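Local coordinates for protein transcriptional regulator ComR (Streptococcus vestibularis F0396, PDB 6HU8) that probably binds DNA and acts as a peptide-responsive transcriptional regulator of competence, as a member of the RNPP family of bacterial signalling proteins, at residues 140-152 and 163-175. Residues are numbered along the deposited sequence; the frame is centred on the assembly and turned at random.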
loop_
_atom_site.group_PDB
_atom_site.type_symbol
_atom_site.label_atom_id
_atom_site.label_comp_id
_atom_site.label_asym_id
_atom_site.label_seq_id
_atom_site.Cartn_x
_atom_site.Cartn_y
_atom_site.Cartn_z
ATOM N N LYS A 140 12.144 8.421 -10.313
ATOM C CA LYS A 140 10.936 9.068 -10.802
ATOM C C LYS A 140 9.733 8.559 -10.015
ATOM O O LYS A 140 8.828 9.310 -9.688
ATOM C CB LYS A 140 10.753 8.827 -12.296
ATOM C CG LYS A 140 11.943 9.277 -13.137
ATOM C CD LYS A 140 11.619 9.314 -14.628
ATOM C CE LYS A 140 10.377 8.477 -14.972
ATOM N NZ LYS A 140 9.845 8.781 -16.332
ATOM N N VAL A 141 9.751 7.278 -9.681
ATOM C CA VAL A 141 8.736 6.697 -8.818
ATOM C C VAL A 141 8.877 7.266 -7.408
ATOM O O VAL A 141 7.890 7.611 -6.748
ATOM C CB VAL A 141 8.861 5.159 -8.787
ATOM C CG1 VAL A 141 7.975 4.564 -7.709
ATOM C CG2 VAL A 141 8.545 4.588 -10.155
ATOM N N GLU A 142 10.120 7.387 -6.957
ATOM C CA GLU A 142 10.392 7.868 -5.603
ATOM C C GLU A 142 9.858 9.279 -5.369
ATOM O O GLU A 142 9.322 9.574 -4.299
ATOM C CB GLU A 142 11.901 7.819 -5.313
ATOM C CG GLU A 142 12.277 8.124 -3.865
ATOM C CD GLU A 142 11.791 7.054 -2.882
ATOM O OE1 GLU A 142 11.299 5.982 -3.328
ATOM O OE2 GLU A 142 11.899 7.299 -1.658
ATOM N N GLU A 143 10.013 10.140 -6.375
ATOM C CA GLU A 143 9.562 11.534 -6.324
ATOM C C GLU A 143 8.037 11.610 -6.175
ATOM O O GLU A 143 7.505 12.445 -5.437
ATOM C CB GLU A 143 10.030 12.278 -7.587
ATOM C CG GLU A 143 9.703 13.763 -7.636
ATOM C CD GLU A 143 10.097 14.429 -8.968
ATOM O OE1 GLU A 143 10.123 13.736 -10.008
ATOM O OE2 GLU A 143 10.379 15.648 -8.984
ATOM N N ILE A 144 7.333 10.744 -6.897
ATOM C CA ILE A 144 5.879 10.668 -6.813
ATOM C C ILE A 144 5.444 10.060 -5.476
ATOM O O ILE A 144 4.568 10.596 -4.786
ATOM C CB ILE A 144 5.302 9.850 -8.008
ATOM C CG1 ILE A 144 5.415 10.667 -9.297
ATOM C CG2 ILE A 144 3.842 9.409 -7.747
ATOM C CD1 ILE A 144 5.513 9.838 -10.563
ATOM N N TYR A 145 6.077 8.959 -5.087
ATOM C CA TYR A 145 5.759 8.335 -3.816
ATOM C C TYR A 145 5.953 9.341 -2.687
ATOM O O TYR A 145 5.160 9.388 -1.746
ATOM C CB TYR A 145 6.633 7.090 -3.583
ATOM C CG TYR A 145 6.897 6.802 -2.130
ATOM C CD1 TYR A 145 5.988 6.059 -1.362
ATOM C CD2 TYR A 145 8.069 7.245 -1.525
ATOM C CE1 TYR A 145 6.242 5.794 -0.019
ATOM C CE2 TYR A 145 8.326 6.996 -0.198
ATOM C CZ TYR A 145 7.426 6.276 0.549
ATOM O OH TYR A 145 7.731 6.050 1.869
ATOM N N GLU A 146 6.989 10.163 -2.799
ATOM C CA GLU A 146 7.333 11.070 -1.699
ATOM C C GLU A 146 6.166 11.998 -1.352
ATOM O O GLU A 146 5.808 12.128 -0.186
ATOM C CB GLU A 146 8.579 11.896 -2.022
ATOM C CG GLU A 146 9.047 12.710 -0.831
ATOM C CD GLU A 146 10.356 13.467 -1.077
ATOM O OE1 GLU A 146 10.356 14.410 -1.893
ATOM O OE2 GLU A 146 11.382 13.119 -0.450
ATOM N N ASP A 147 5.550 12.623 -2.352
ATOM C CA ASP A 147 4.490 13.575 -2.036
ATOM C C ASP A 147 3.195 12.869 -1.637
ATOM O O ASP A 147 2.498 13.319 -0.724
ATOM C CB ASP A 147 4.262 14.549 -3.205
ATOM C CG ASP A 147 5.335 15.640 -3.264
ATOM O OD1 ASP A 147 6.171 15.692 -2.328
ATOM O OD2 ASP A 147 5.335 16.450 -4.217
ATOM N N LEU A 148 2.871 11.755 -2.287
ATOM C CA LEU A 148 1.687 10.984 -1.871
ATOM C C LEU A 148 1.838 10.455 -0.430
ATOM O O LEU A 148 0.869 10.451 0.327
ATOM C CB LEU A 148 1.413 9.835 -2.853
ATOM C CG LEU A 148 0.925 10.364 -4.210
ATOM C CD1 LEU A 148 0.918 9.285 -5.292
ATOM C CD2 LEU A 148 -0.470 10.962 -4.074
ATOM N N PHE A 149 3.047 10.046 -0.034
ATOM C CA PHE A 149 3.257 9.608 1.345
ATOM C C PHE A 149 3.131 10.764 2.336
ATOM O O PHE A 149 2.568 10.572 3.411
ATOM C CB PHE A 149 4.621 8.936 1.527
ATOM C CG PHE A 149 4.834 8.376 2.912
ATOM C CD1 PHE A 149 3.905 7.500 3.470
ATOM C CD2 PHE A 149 5.963 8.715 3.650
ATOM C CE1 PHE A 149 4.088 6.983 4.756
ATOM C CE2 PHE A 149 6.164 8.205 4.930
ATOM C CZ PHE A 149 5.228 7.338 5.488
ATOM N N GLU A 150 3.651 11.953 1.992
ATOM C CA GLU A 150 3.443 13.145 2.834
ATOM C C GLU A 150 1.954 13.385 3.064
ATOM O O GLU A 150 1.541 13.810 4.132
ATOM C CB GLU A 150 4.036 14.405 2.208
ATOM C CG GLU A 150 5.475 14.668 2.508
ATOM C CD GLU A 150 5.759 14.754 3.998
ATOM O OE1 GLU A 150 5.025 15.453 4.735
ATOM O OE2 GLU A 150 6.716 14.087 4.433
ATOM N N GLN A 151 1.151 13.138 2.035
ATOM C CA GLN A 151 -0.278 13.365 2.142
ATOM C C GLN A 151 -0.913 12.271 3.011
ATOM O O GLN A 151 -1.838 12.534 3.782
ATOM C CB GLN A 151 -0.901 13.439 0.742
ATOM C CG GLN A 151 -0.581 14.792 0.092
ATOM C CD GLN A 151 -0.858 14.860 -1.401
ATOM O OE1 GLN A 151 -1.011 13.850 -2.073
ATOM N NE2 GLN A 151 -0.906 16.075 -1.924
ATOM N N VAL A 152 -0.384 11.057 2.942
ATOM C CA VAL A 152 -0.962 9.967 3.733
ATOM C C VAL A 152 -0.721 10.222 5.231
ATOM O O VAL A 152 -1.579 9.913 6.067
ATOM C CB VAL A 152 -0.387 8.592 3.308
ATOM C CG1 VAL A 152 -0.571 7.544 4.407
ATOM C CG2 VAL A 152 -1.030 8.146 2.009
ATOM N N LEU A 163 -3.078 2.524 1.539
ATOM C CA LEU A 163 -2.495 1.339 2.168
ATOM C C LEU A 163 -1.317 0.824 1.366
ATOM O O LEU A 163 -0.349 0.323 1.937
ATOM C CB LEU A 163 -3.537 0.231 2.328
ATOM C CG LEU A 163 -4.621 0.498 3.373
ATOM C CD1 LEU A 163 -5.515 -0.709 3.475
ATOM C CD2 LEU A 163 -4.027 0.830 4.730
ATOM N N LEU A 164 -1.377 0.967 0.047
ATOM C CA LEU A 164 -0.278 0.494 -0.782
ATOM C C LEU A 164 0.918 1.460 -0.726
ATOM O O LEU A 164 2.064 1.024 -0.753
ATOM C CB LEU A 164 -0.752 0.269 -2.218
ATOM C CG LEU A 164 -1.726 -0.918 -2.320
ATOM C CD1 LEU A 164 -2.311 -1.051 -3.715
ATOM C CD2 LEU A 164 -1.061 -2.211 -1.915
ATOM N N VAL A 165 0.659 2.764 -0.662
ATOM C CA VAL A 165 1.743 3.718 -0.432
ATOM C C VAL A 165 2.427 3.367 0.894
ATOM O O VAL A 165 3.659 3.372 1.016
ATOM C CB VAL A 165 1.226 5.177 -0.394
ATOM C CG1 VAL A 165 2.327 6.120 0.067
ATOM C CG2 VAL A 165 0.663 5.597 -1.768
ATOM N N ILE A 166 1.609 3.068 1.891
ATOM C CA ILE A 166 2.118 2.718 3.216
ATOM C C ILE A 166 2.919 1.413 3.144
ATOM O O ILE A 166 3.901 1.232 3.865
ATOM C CB ILE A 166 0.967 2.597 4.246
ATOM C CG1 ILE A 166 0.379 3.980 4.527
ATOM C CG2 ILE A 166 1.460 1.954 5.557
ATOM C CD1 ILE A 166 -0.827 3.971 5.443
ATOM N N ASP A 167 2.517 0.511 2.256
ATOM C CA ASP A 167 3.316 -0.684 2.011
ATOM C C ASP A 167 4.716 -0.305 1.482
ATOM O O ASP A 167 5.736 -0.829 1.960
ATOM C CB ASP A 167 2.594 -1.604 1.027
ATOM C CG ASP A 167 2.917 -3.061 1.246
ATOM O OD1 ASP A 167 3.773 -3.366 2.109
ATOM O OD2 ASP A 167 2.304 -3.896 0.550
ATOM N N TYR A 168 4.765 0.618 0.519
ATOM C CA TYR A 168 6.041 1.050 -0.070
ATOM C C TYR A 168 6.924 1.717 0.986
ATOM O O TYR A 168 8.162 1.579 0.973
ATOM C CB TYR A 168 5.805 2.013 -1.238
ATOM C CG TYR A 168 6.896 2.020 -2.287
ATOM C CD1 TYR A 168 7.453 0.829 -2.752
ATOM C CD2 TYR A 168 7.355 3.218 -2.840
ATOM C CE1 TYR A 168 8.443 0.832 -3.724
ATOM C CE2 TYR A 168 8.337 3.233 -3.818
ATOM C CZ TYR A 168 8.880 2.041 -4.253
ATOM O OH TYR A 168 9.849 2.058 -5.223
ATOM N N TYR A 169 6.286 2.444 1.896
ATOM C CA TYR A 169 7.001 3.053 3.017
ATOM C C TYR A 169 7.683 1.971 3.868
ATOM O O TYR A 169 8.892 2.036 4.106
ATOM C CB TYR A 169 6.046 3.911 3.863
ATOM C CG TYR A 169 6.547 4.182 5.274
ATOM C CD1 TYR A 169 7.739 4.884 5.495
ATOM C CD2 TYR A 169 5.825 3.747 6.383
ATOM C CE1 TYR A 169 8.204 5.129 6.788
ATOM C CE2 TYR A 169 6.290 3.982 7.687
ATOM C CZ TYR A 169 7.476 4.672 7.876
ATOM O OH TYR A 169 7.935 4.911 9.150
ATOM N N PHE A 170 6.924 0.967 4.309
ATOM C CA PHE A 170 7.502 -0.134 5.086
ATOM C C PHE A 170 8.628 -0.820 4.318
ATOM O O PHE A 170 9.651 -1.207 4.899
ATOM C CB PHE A 170 6.422 -1.150 5.473
ATOM C CG PHE A 170 5.412 -0.603 6.436
ATOM C CD1 PHE A 170 5.804 0.278 7.442
ATOM C CD2 PHE A 170 4.081 -0.956 6.344
ATOM C CE1 PHE A 170 4.888 0.795 8.346
ATOM C CE2 PHE A 170 3.155 -0.444 7.252
ATOM C CZ PHE A 170 3.559 0.441 8.243
ATOM N N TYR A 171 8.439 -0.941 3.005
ATOM C CA TYR A 171 9.461 -1.478 2.111
ATOM C C TYR A 171 10.773 -0.686 2.177
ATOM O O TYR A 171 11.843 -1.259 1.982
ATOM C CB TYR A 171 8.928 -1.493 0.687
ATOM C CG TYR A 171 9.786 -2.187 -0.349
ATOM C CD1 TYR A 171 9.995 -3.558 -0.303
ATOM C CD2 TYR A 171 10.329 -1.476 -1.416
ATOM C CE1 TYR A 171 10.752 -4.206 -1.278
ATOM C CE2 TYR A 171 11.082 -2.108 -2.394
ATOM C CZ TYR A 171 11.293 -3.475 -2.321
ATOM O OH TYR A 171 12.043 -4.108 -3.292
ATOM N N HIS A 172 10.691 0.618 2.445
ATOM C CA HIS A 172 11.901 1.434 2.646
ATOM C C HIS A 172 12.644 1.045 3.930
ATOM O O HIS A 172 13.866 1.190 4.026
ATOM C CB HIS A 172 11.577 2.934 2.731
ATOM C CG HIS A 172 11.310 3.581 1.415
ATOM N ND1 HIS A 172 10.277 3.192 0.590
ATOM C CD2 HIS A 172 11.938 4.599 0.779
ATOM C CE1 HIS A 172 10.283 3.940 -0.501
ATOM N NE2 HIS A 172 11.277 4.807 -0.407
ATOM N N LEU A 173 11.889 0.599 4.928
ATOM C CA LEU A 173 12.451 0.340 6.248
ATOM C C LEU A 173 13.057 -1.044 6.352
ATOM O O LEU A 173 13.742 -1.344 7.322
ATOM C CB LEU A 173 11.383 0.496 7.329
ATOM C CG LEU A 173 10.736 1.867 7.442
ATOM C CD1 LEU A 173 9.842 1.918 8.661
ATOM C CD2 LEU A 173 11.818 2.938 7.515
ATOM N N TYR A 174 12.790 -1.890 5.363
ATOM C CA TYR A 174 13.255 -3.269 5.402
ATOM C C TYR A 174 14.774 -3.362 5.535
ATOM O O TYR A 174 15.514 -2.756 4.760
ATOM C CB TYR A 174 12.807 -4.024 4.154
ATOM C CG TYR A 174 13.110 -5.502 4.225
ATOM C CD1 TYR A 174 12.300 -6.359 4.961
ATOM C CD2 TYR A 174 14.212 -6.041 3.569
ATOM C CE1 TYR A 174 12.573 -7.715 5.037
ATOM C CE2 TYR A 174 14.495 -7.395 3.642
ATOM C CZ TYR A 174 13.671 -8.227 4.376
ATOM O OH TYR A 174 13.944 -9.577 4.453
ATOM N N GLY A 175 15.228 -4.123 6.524
ATOM C CA GLY A 175 16.649 -4.326 6.730
ATOM C C GLY A 175 17.350 -3.197 7.461
ATOM O O GLY A 175 18.496 -3.346 7.876
HETATM O O HOH W 1 11.069 4.417 -5.570
#
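The Tyr145 ring takes the edge of Tyr168 on one face in a T-shaped pair, planes at 84° and Tyr168 CD2 3.5 Å from Tyr145 CD1. His172 lies over that same face, nearly parallel but slid so far that the two rings barely overlap; the opposite face is met near its rim by Phe149 CB, from its own helix, and Val165 O meets the edge in the ring plane. One turn on, Phe149 and Tyr169 form an offset stack, planes at 22°, with Phe149 CZ 3.4 Å from Tyr169 CG. Tyr169 CB also makes a CH-pi contact over the Phe149 face, near which Tyr145 OH sits toward the rim.

Both nitrogens of His172 are engaged, which fixes the turn of its ring. NE2 donates to the syn lone pair of Glu142 OE2 at 2.9 Å, close to the imidazole plane, and more weakly to OE1, while ND1 donates to Tyr168 O (2.7 Å), lying above the carbonyl plane rather than on a lone pair. Two such donors would favour a protonated imidazolium. Glu142 bends at its second torsion to bring the carboxylate there. A water links Glu142 OE1 with Tyr168 OH, which also bonds Asn128, and Trp135 stacks on His172.

Val165 is a knob in the hole formed by Tyr145, Leu148, Phe149 and Val152, its CG1 3.8 Å from Phe149 CA. Beyond it Val152 CG1 packs on Ile166 CG1 at 3.7 Å. The arrangement joins successive helices 139-152 and 160-173, crossing steeply at -113°, as neighbours within the tetratricopeptide-type helical domain of ComR.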